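Putative nitrate transport protein (Thermoplasma volcanium, PDB 3MST) is of unproven function but may take part in nitrate transport, perhaps as a substrate-binding component. Local coordinates at residues D79-Y93 and Y132-F146. Sequence-based numbering, arbitrary orientation. Where two conformers were deposited one is given.
Sequences DMYSILGDESSGRIY and YSALVGNEISIGKSF. With EDO (1,2-ethanediol), chain J.
S82 to L84 and A134 to V136 pair antiparallel in the mixed five-stranded sheet of one lobe, where strand 133-137 lies between strand 81-85, which runs antiparallel to it, and the parallel strand 91-93, while the short strand 144-145 completes the far edge of 81-85. Backbone bonds fix the register: S82 N reaches V136 O at 2.8 Å and L84 N reaches A134 O, I83 exchanges two bonds with K144, and Y93 N meets S133 O while its own O receives L135 N. D86 N, in turn, donates to Y132 O.

Side-chain hydroxyls supplement this network. S82 OG donates to N138 OD1 at 2.7 Å and weakly accepts G143 N, joining both ends of the loop between strands 133-137 and 144-145. At the other end of the sheet, S133 OG sits between its own N and carbonyl carbon (chi1 75°), a rotamer that lets it join S133 N in donating to R91 O. Apolar packing follows the two faces: L135 CD2 lies 3.5 Å from I83 CG1 and its CD1 touches Y81 CB, whereas L84 CD1 meets V136 CG2 on the face covered by helix 121-129.

R91 extends across one face of the Y132 ring: CD stands 3.6 Å from the centroid in a CH-pi contact, the guanidinium plane is 8° from the ring plane, and NH1 donates to Y93 OH. An alanine here would remove that cover and is likely to leave the Y132 ring freer to turn and Y93 OH without this donor. Beside F146, the first residue of helix 146-152, the N-cap S145 OG donates to D79 OD2 at 2.7 Å, on the syn side and 23° out of the carboxylate plane.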
ATOM      1  N   ASP A  79      -7.109  -1.013  -2.448  1.00  9.77           N
ATOM      2  CA  ASP A  79      -7.161  -1.571  -3.796  1.00  9.93           C
ATOM      3  C   ASP A  79      -6.397  -0.644  -4.721  1.00  9.63           C
ATOM      4  O   ASP A  79      -6.924   0.363  -5.179  1.00 10.79           O
ATOM      5  CB  ASP A  79      -8.601  -1.737  -4.229  1.00 10.23           C
ATOM      6  CG  ASP A  79      -8.758  -2.624  -5.456  1.00 13.74           C
ATOM      7  OD1 ASP A  79      -7.780  -3.269  -5.862  1.00 13.96           O
ATOM      8  OD2 ASP A  79      -9.890  -2.668  -5.973  1.00 17.67           O
HETATM    9  N   MSE A  80      -5.122  -0.955  -4.923  1.00 10.15           N
HETATM   10  CA  MSE A  80      -4.148  -0.057  -5.573  1.00  9.89           C
HETATM   11  C   MSE A  80      -3.722  -0.512  -6.963  1.00  8.33           C
HETATM   12  O   MSE A  80      -3.105   0.270  -7.687  1.00 10.03           O
HETATM   13  CB  MSE A  80      -2.878   0.003  -4.718  1.00 11.99           C
HETATM   14  CG  MSE A  80      -3.093   0.502  -3.340  1.00 12.22           C
HETATM   15 SE   MSE A  80      -1.555   0.453  -2.214  0.75 11.90          SE
HETATM   16  CE  MSE A  80      -1.534  -1.395  -1.742  1.00 14.19           C
ATOM     17  N   TYR A  81      -4.004  -1.772  -7.310  1.00  8.64           N
ATOM     18  CA  TYR A  81      -3.448  -2.394  -8.526  1.00  9.27           C
ATOM     19  C   TYR A  81      -4.532  -2.953  -9.443  1.00  9.46           C
ATOM     20  O   TYR A  81      -5.616  -3.375  -8.985  1.00  9.39           O
ATOM     21  CB  TYR A  81      -2.502  -3.553  -8.128  1.00  9.10           C
ATOM     22  CG  TYR A  81      -1.315  -3.073  -7.322  1.00  9.25           C
ATOM     23  CD1 TYR A  81      -0.308  -2.329  -7.909  1.00  9.88           C
ATOM     24  CD2 TYR A  81      -1.237  -3.273  -5.958  1.00  9.53           C
ATOM     25  CE1 TYR A  81       0.742  -1.819  -7.179  1.00  9.16           C
ATOM     26  CE2 TYR A  81      -0.175  -2.774  -5.230  1.00 10.76           C
ATOM     27  CZ  TYR A  81       0.791  -2.053  -5.822  1.00 10.76           C
ATOM     28  OH  TYR A  81       1.807  -1.544  -5.049  1.00 12.94           O
ATOM     29  N   SER A  82      -4.197  -2.992 -10.745  1.00  9.23           N
ATOM     30  CA  SER A  82      -5.057  -3.498 -11.770  1.00 10.62           C
ATOM     31  C   SER A  82      -4.324  -4.570 -12.575  1.00  9.22           C
ATOM     32  O   SER A  82      -3.108  -4.474 -12.782  1.00 10.23           O
ATOM     33  CB  SER A  82      -5.424  -2.402 -12.756  1.00 11.65           C
ATOM     34  OG  SER A  82      -6.518  -1.625 -12.259  1.00 13.57           O
ATOM     35  N   ILE A  83      -5.059  -5.603 -12.949  1.00 10.39           N
ATOM     36  CA  ILE A  83      -4.579  -6.647 -13.839  1.00  9.72           C
ATOM     37  C   ILE A  83      -5.090  -6.326 -15.249  1.00 10.79           C
ATOM     38  O   ILE A  83      -6.279  -6.143 -15.478  1.00 13.44           O
ATOM     39  CB  ILE A  83      -5.070  -8.022 -13.371  1.00 11.94           C
ATOM     40  CG1 ILE A  83      -4.623  -8.329 -11.939  1.00 12.43           C
ATOM     41  CG2 ILE A  83      -4.632  -9.141 -14.373  1.00 12.45           C
ATOM     42  CD1 ILE A  83      -5.438  -9.502 -11.293  1.00 12.88           C
ATOM     43  N   LEU A  84      -4.167  -6.280 -16.189  1.00 10.77           N
ATOM     44  CA  LEU A  84      -4.411  -6.031 -17.596  1.00 12.09           C
ATOM     45  C   LEU A  84      -4.216  -7.325 -18.368  1.00 12.65           C
ATOM     46  O   LEU A  84      -3.397  -8.154 -18.020  1.00 11.73           O
ATOM     47  CB  LEU A  84      -3.439  -5.008 -18.136  1.00 12.21           C
ATOM     48  CG  LEU A  84      -3.216  -3.748 -17.288  1.00 14.75           C
ATOM     49  CD1 LEU A  84      -2.264  -2.785 -18.038  1.00 13.52           C
ATOM     50  CD2 LEU A  84      -4.553  -3.051 -16.944  1.00 14.47           C
ATOM     51  N   GLY A  85      -4.948  -7.490 -19.452  1.00 13.14           N
ATOM     52  CA  GLY A  85      -4.665  -8.570 -20.353  1.00 14.20           C
ATOM     53  C   GLY A  85      -5.124  -9.943 -19.924  1.00 14.54           C
ATOM     54  O   GLY A  85      -6.058 -10.109 -19.102  1.00 16.35           O
ATOM     55  N   ASP A  86      -4.411 -10.934 -20.477  1.00 13.92           N
ATOM     56  CA  ASP A  86      -4.844 -12.326 -20.435  1.00 13.10           C
ATOM     57  C   ASP A  86      -4.021 -13.148 -19.439  1.00 11.81           C
ATOM     58  O   ASP A  86      -2.847 -13.447 -19.664  1.00 12.20           O
ATOM     59  CB  ASP A  86      -4.723 -12.908 -21.843  1.00 15.10           C
ATOM     60  CG  ASP A  86      -5.152 -14.366 -21.938  1.00 17.23           C
ATOM     61  OD1 ASP A  86      -5.575 -14.997 -20.938  1.00 18.47           O
ATOM     62  OD2 ASP A  86      -5.019 -14.917 -23.057  1.00 22.57           O
ATOM     63  N   GLU A  87      -4.632 -13.440 -18.281  1.00 12.74           N
ATOM     64  CA  GLU A  87      -3.972 -14.170 -17.204  1.00 13.88           C
ATOM     65  C   GLU A  87      -3.601 -15.613 -17.522  1.00 14.61           C
ATOM     66  O   GLU A  87      -2.895 -16.238 -16.736  1.00 16.42           O
ATOM     67  CB  GLU A  87      -4.771 -14.092 -15.898  1.00 13.90           C
ATOM     68  CG  GLU A  87      -4.801 -12.725 -15.273  1.00 14.16           C
ATOM     69  CD  GLU A  87      -5.520 -12.762 -13.944  1.00 12.86           C
ATOM     70  OE1 GLU A  87      -4.934 -13.344 -12.978  1.00 14.42           O
ATOM     71  OE2 GLU A  87      -6.635 -12.199 -13.863  1.00 14.90           O
ATOM     72  N   SER A  88      -4.102 -16.136 -18.634  0.50 14.00           N
ATOM     73  CA  SER A  88      -3.750 -17.472 -19.072  0.50 14.24           C
ATOM     74  C   SER A  88      -2.651 -17.482 -20.128  0.50 14.71           C
ATOM     75  O   SER A  88      -2.479 -18.509 -20.786  0.50 14.69           O
ATOM     76  CB  SER A  88      -4.971 -18.142 -19.687  0.50 16.37           C
ATOM     77  OG  SER A  88      -5.150 -17.682 -21.004  0.50 15.00           O
ATOM     78  N   SER A  89      -1.957 -16.348 -20.328  1.00 12.91           N
ATOM     79  CA  SER A  89      -0.951 -16.224 -21.374  1.00 13.43           C
ATOM     80  C   SER A  89       0.444 -16.673 -21.004  1.00 12.85           C
ATOM     81  O   SER A  89       1.272 -16.749 -21.877  1.00 14.68           O
ATOM     82  CB  SER A  89      -0.890 -14.782 -21.826  1.00 13.32           C
ATOM     83  OG  SER A  89      -0.354 -13.968 -20.753  1.00 12.72           O
ATOM     84  N   GLY A  90       0.734 -16.913 -19.719  1.00 12.45           N
ATOM     85  CA  GLY A  90       2.048 -17.337 -19.270  1.00 12.44           C
ATOM     86  C   GLY A  90       3.065 -16.297 -18.843  1.00  9.50           C
ATOM     87  O   GLY A  90       4.164 -16.616 -18.388  1.00 11.12           O
ATOM     88  N   ARG A  91       2.700 -15.015 -19.007  1.00 11.12           N
ATOM     89  CA  ARG A  91       3.565 -13.935 -18.522  1.00 10.12           C
ATOM     90  C   ARG A  91       2.733 -12.882 -17.811  1.00  9.28           C
ATOM     91  O   ARG A  91       1.627 -12.584 -18.269  1.00 10.47           O
ATOM     92  CB  ARG A  91       4.282 -13.217 -19.678  1.00 10.18           C
ATOM     93  CG  ARG A  91       5.167 -14.072 -20.500  1.00 10.82           C
ATOM     94  CD  ARG A  91       5.925 -13.231 -21.527  1.00 10.74           C
ATOM     95  NE  ARG A  91       6.637 -14.106 -22.481  1.00 10.55           N
ATOM     96  CZ  ARG A  91       7.228 -13.641 -23.574  1.00 11.20           C
ATOM     97  NH1 ARG A  91       7.241 -12.354 -23.827  1.00 12.00           N
ATOM     98  NH2 ARG A  91       7.837 -14.458 -24.412  1.00 12.67           N
ATOM     99  N   ILE A  92       3.259 -12.385 -16.698  1.00  9.03           N
ATOM    100  CA  ILE A  92       2.722 -11.198 -16.032  1.00 10.15           C
ATOM    101  C   ILE A  92       3.838 -10.158 -16.036  1.00  8.83           C
ATOM    102  O   ILE A  92       4.866 -10.305 -15.392  1.00 10.03           O
ATOM    103  CB  ILE A  92       2.277 -11.445 -14.563  1.00  9.54           C
ATOM    104  CG1 ILE A  92       1.256 -12.566 -14.469  1.00 10.35           C
ATOM    105  CG2 ILE A  92       1.739 -10.113 -13.974  1.00 10.91           C
ATOM    106  CD1 ILE A  92       0.915 -13.002 -13.003  1.00 11.72           C
ATOM    107  N   TYR A  93       3.613  -9.102 -16.809  1.00 10.04           N
ATOM    108  CA  TYR A  93       4.507  -7.941 -16.808  1.00  9.82           C
ATOM    109  C   TYR A  93       4.174  -7.060 -15.608  1.00  8.35           C
ATOM    110  O   TYR A  93       2.980  -6.904 -15.288  1.00  9.68           O
ATOM    111  CB  TYR A  93       4.319  -7.167 -18.139  1.00 10.76           C
ATOM    112  CG  TYR A  93       5.043  -7.821 -19.309  1.00  9.53           C
ATOM    113  CD1 TYR A  93       4.451  -8.860 -20.000  1.00 10.99           C
ATOM    114  CD2 TYR A  93       6.366  -7.495 -19.598  1.00 10.46           C
ATOM    115  CE1 TYR A  93       5.124  -9.505 -21.022  1.00 10.00           C
ATOM    116  CE2 TYR A  93       7.038  -8.139 -20.621  1.00 11.99           C
ATOM    117  CZ  TYR A  93       6.395  -9.154 -21.310  1.00  9.80           C
ATOM    118  OH  TYR A  93       7.033  -9.826 -22.330  1.00 12.42           O
ATOM    119  N   TYR A 132      -0.361 -10.722 -23.553  1.00 11.73           N
ATOM    120  CA  TYR A 132       0.112 -11.135 -22.237  1.00 12.12           C
ATOM    121  C   TYR A 132      -0.775 -10.482 -21.166  1.00 11.15           C
ATOM    122  O   TYR A 132      -1.839  -9.968 -21.475  1.00 13.50           O
ATOM    123  CB  TYR A 132       1.603 -10.882 -22.090  1.00 12.02           C
ATOM    124  CG  TYR A 132       2.440 -11.804 -22.988  1.00 12.82           C
ATOM    125  CD1 TYR A 132       2.441 -13.169 -22.788  1.00 12.36           C
ATOM    126  CD2 TYR A 132       3.180 -11.305 -24.043  1.00 12.27           C
ATOM    127  CE1 TYR A 132       3.165 -14.030 -23.599  1.00 12.91           C
ATOM    128  CE2 TYR A 132       3.959 -12.158 -24.851  1.00 14.60           C
ATOM    129  CZ  TYR A 132       3.964 -13.515 -24.604  1.00 13.15           C
ATOM    130  OH  TYR A 132       4.697 -14.406 -25.405  1.00 13.59           O
ATOM    131  N   SER A 133      -0.374 -10.611 -19.912  1.00 11.90           N
ATOM    132  CA  SER A 133      -1.008  -9.905 -18.809  1.00 11.00           C
ATOM    133  C   SER A 133      -0.011  -8.986 -18.119  1.00  9.89           C
ATOM    134  O   SER A 133       1.179  -9.064 -18.336  1.00 10.72           O
ATOM    135  CB  SER A 133      -1.653 -10.895 -17.798  1.00 12.05           C
ATOM    136  OG  SER A 133      -0.651 -11.511 -17.002  1.00 12.28           O
ATOM    137  N   ALA A 134      -0.530  -8.083 -17.284  1.00 10.33           N
ATOM    138  CA  ALA A 134       0.304  -7.168 -16.535  1.00  8.80           C
ATOM    139  C   ALA A 134      -0.392  -6.861 -15.200  1.00  8.91           C
ATOM    140  O   ALA A 134      -1.614  -6.936 -15.098  1.00 10.82           O
ATOM    141  CB  ALA A 134       0.589  -5.881 -17.287  1.00 10.67           C
ATOM    142  N   LEU A 135       0.414  -6.459 -14.224  0.50  9.31           N
ATOM    143  CA  LEU A 135      -0.069  -6.002 -12.933  0.50  9.36           C
ATOM    144  C   LEU A 135       0.570  -4.646 -12.697  0.50  9.71           C
ATOM    145  O   LEU A 135       1.800  -4.534 -12.593  0.50 10.11           O
ATOM    146  CB  LEU A 135       0.290  -6.981 -11.837  0.50 10.48           C
ATOM    147  CG  LEU A 135      -0.365  -6.745 -10.462  0.50 11.68           C
ATOM    148  CD1 LEU A 135       0.168  -5.527  -9.725  0.50 13.72           C
ATOM    149  CD2 LEU A 135      -1.850  -6.678 -10.540  0.50 12.79           C
ATOM    150  N   VAL A 136      -0.247  -3.602 -12.657  1.00  9.39           N
ATOM    151  CA  VAL A 136       0.247  -2.234 -12.574  1.00 10.12           C
ATOM    152  C   VAL A 136      -0.549  -1.465 -11.540  1.00  9.63           C
ATOM    153  O   VAL A 136      -1.681  -1.809 -11.211  1.00  9.59           O
ATOM    154  CB  VAL A 136       0.141  -1.491 -13.963  1.00  9.75           C
ATOM    155  CG1 VAL A 136       0.963  -2.221 -15.013  1.00 11.22           C
ATOM    156  CG2 VAL A 136      -1.313  -1.372 -14.401  1.00 10.53           C
ATOM    157  N   GLY A 137       0.018  -0.393 -11.035  1.00  8.91           N
ATOM    158  CA  GLY A 137      -0.777   0.518 -10.220  1.00  9.96           C
ATOM    159  C   GLY A 137      -1.900   1.121 -11.037  1.00 11.30           C
ATOM    160  O   GLY A 137      -1.776   1.368 -12.232  1.00 10.25           O
ATOM    161  N   ASN A 138      -2.984   1.495 -10.371  1.00  9.92           N
ATOM    162  CA  ASN A 138      -4.151   2.041 -11.046  1.00 11.16           C
ATOM    163  C   ASN A 138      -3.841   3.376 -11.736  1.00 10.75           C
ATOM    164  O   ASN A 138      -4.527   3.738 -12.658  1.00 12.65           O
ATOM    165  CB  ASN A 138      -5.306   2.230 -10.071  1.00 12.14           C
ATOM    166  CG  ASN A 138      -5.832   0.933  -9.535  1.00 12.00           C
ATOM    167  OD1 ASN A 138      -5.655  -0.116 -10.161  1.00 14.35           O
ATOM    168  ND2 ASN A 138      -6.500   0.998  -8.388  1.00 11.57           N
ATOM    169  N   GLU A 139      -2.790   4.061 -11.305  1.00  9.88           N
ATOM    170  CA  GLU A 139      -2.374   5.310 -11.959  1.00 10.92           C
ATOM    171  C   GLU A 139      -1.809   5.077 -13.355  1.00 11.86           C
ATOM    172  O   GLU A 139      -1.829   5.991 -14.205  1.00 14.95           O
ATOM    173  CB  GLU A 139      -1.388   6.118 -11.121  1.00 13.40           C
ATOM    174  CG  GLU A 139       0.071   5.621 -11.010  1.00 13.97           C
ATOM    175  CD  GLU A 139       0.280   4.389 -10.134  1.00 15.41           C
ATOM    176  OE1 GLU A 139      -0.671   3.901  -9.482  1.00 14.03           O
ATOM    177  OE2 GLU A 139       1.448   3.920 -10.101  1.00 18.16           O
ATOM    178  N   ILE A 140      -1.382   3.854 -13.636  1.00 11.05           N
ATOM    179  CA  ILE A 140      -0.897   3.442 -14.964  1.00 11.07           C
ATOM    180  C   ILE A 140      -2.029   3.106 -15.888  1.00 10.70           C
ATOM    181  O   ILE A 140      -2.079   3.564 -17.045  1.00 13.17           O
ATOM    182  CB  ILE A 140       0.139   2.271 -14.822  1.00 11.05           C
ATOM    183  CG1 ILE A 140       1.328   2.710 -13.967  1.00 13.18           C
ATOM    184  CG2 ILE A 140       0.496   1.728 -16.193  1.00 12.04           C
ATOM    185  CD1 ILE A 140       2.103   3.904 -14.466  1.00 17.21           C
ATOM    186  N   SER A 141      -2.952   2.282 -15.437  1.00 11.60           N
ATOM    187  CA  SER A 141      -4.100   1.872 -16.214  1.00 12.10           C
ATOM    188  C   SER A 141      -5.116   1.244 -15.273  1.00 13.68           C
ATOM    189  O   SER A 141      -4.744   0.514 -14.349  1.00 13.97           O
ATOM    190  CB  SER A 141      -3.709   0.872 -17.339  1.00 13.83           C
ATOM    191  OG  SER A 141      -4.800   0.600 -18.202  1.00 18.42           O
ATOM    192  N   ILE A 142      -6.391   1.489 -15.570  0.50 17.97           N
ATOM    193  CA  ILE A 142      -7.459   0.780 -14.904  0.50 18.77           C
ATOM    194  C   ILE A 142      -7.687  -0.531 -15.596  0.50 18.10           C
ATOM    195  O   ILE A 142      -7.657  -0.678 -16.822  0.50 21.06           O
ATOM    196  CB  ILE A 142      -8.752   1.574 -14.864  0.50 21.02           C
ATOM    197  CG1 ILE A 142      -8.503   2.845 -14.072  0.50 21.70           C
ATOM    198  CG2 ILE A 142      -9.869   0.756 -14.205  0.50 22.67           C
ATOM    199  CD1 ILE A 142      -7.637   2.608 -12.850  0.50 21.17           C
ATOM    200  N   GLY A 143      -7.875  -1.531 -14.782  1.00 15.99           N
ATOM    201  CA  GLY A 143      -8.189  -2.850 -15.332  1.00 15.58           C
ATOM    202  C   GLY A 143      -8.958  -3.643 -14.288  1.00 14.08           C
ATOM    203  O   GLY A 143      -9.698  -3.055 -13.488  1.00 18.22           O
ATOM    204  N   LYS A 144      -8.745  -4.947 -14.237  1.00 13.21           N
ATOM    205  CA  LYS A 144      -9.468  -5.797 -13.273  1.00 13.82           C
ATOM    206  C   LYS A 144      -8.838  -5.551 -11.921  1.00 12.45           C
ATOM    207  O   LYS A 144      -7.620  -5.591 -11.791  1.00 12.57           O
ATOM    208  CB  LYS A 144      -9.353  -7.287 -13.622  1.00 13.48           C
ATOM    209  CG  LYS A 144      -9.933  -8.225 -12.586  1.00 16.67           C
ATOM    210  CD  LYS A 144      -9.854  -9.730 -12.989  1.00 19.96           C
ATOM    211  CE  LYS A 144     -10.561 -10.640 -11.945  1.00 23.74           C
ATOM    212  NZ  LYS A 144     -11.274 -11.769 -12.541  1.00 30.16           N
ATOM    213  N   SER A 145      -9.662  -5.345 -10.893  1.00 11.42           N
ATOM    214  CA  SER A 145      -9.141  -5.106  -9.539  1.00 11.61           C
ATOM    215  C   SER A 145      -8.308  -6.266  -9.030  1.00 11.98           C
ATOM    216  O   SER A 145      -8.777  -7.416  -9.019  1.00 11.50           O
ATOM    217  CB  SER A 145     -10.332  -4.875  -8.596  1.00 12.73           C
ATOM    218  OG  SER A 145      -9.985  -5.069  -7.247  1.00 13.71           O
ATOM    219  N   PHE A 146      -7.078  -5.991  -8.579  1.00 12.73           N
ATOM    220  CA  PHE A 146      -6.274  -7.014  -7.977  1.00 11.61           C
ATOM    221  C   PHE A 146      -6.896  -7.519  -6.667  1.00 11.72           C
ATOM    222  O   PHE A 146      -6.825  -8.713  -6.422  1.00 13.97           O
ATOM    223  CB  PHE A 146      -4.834  -6.508  -7.748  1.00 11.05           C
ATOM    224  CG  PHE A 146      -3.922  -7.490  -7.071  1.00 10.46           C
ATOM    225  CD1 PHE A 146      -3.438  -8.591  -7.734  1.00 12.19           C
ATOM    226  CD2 PHE A 146      -3.588  -7.331  -5.742  1.00 10.42           C
ATOM    227  CE1 PHE A 146      -2.599  -9.488  -7.100  1.00 12.21           C
ATOM    228  CE2 PHE A 146      -2.714  -8.202  -5.107  1.00 12.09           C
ATOM    229  CZ  PHE A 146      -2.255  -9.320  -5.799  1.00 10.45           C
TER
HETATM  230  C1  EDO J 234       7.254 -16.797 -21.135  1.00 29.52           C
HETATM  231  O1  EDO J 234       6.174 -16.941 -22.050  1.00 15.17           O
HETATM  232  C2  EDO J 234       7.021 -17.753 -20.003  1.00 27.72           C
HETATM  233  O2  EDO J 234       7.028 -19.079 -20.584  1.00 35.69           O
HETATM  234  O   HOH W   1      -7.770  -1.736  -8.427  1.00 13.25           O
HETATM  235  O   HOH W   2      -8.971 -13.769 -13.718  1.00 34.77           O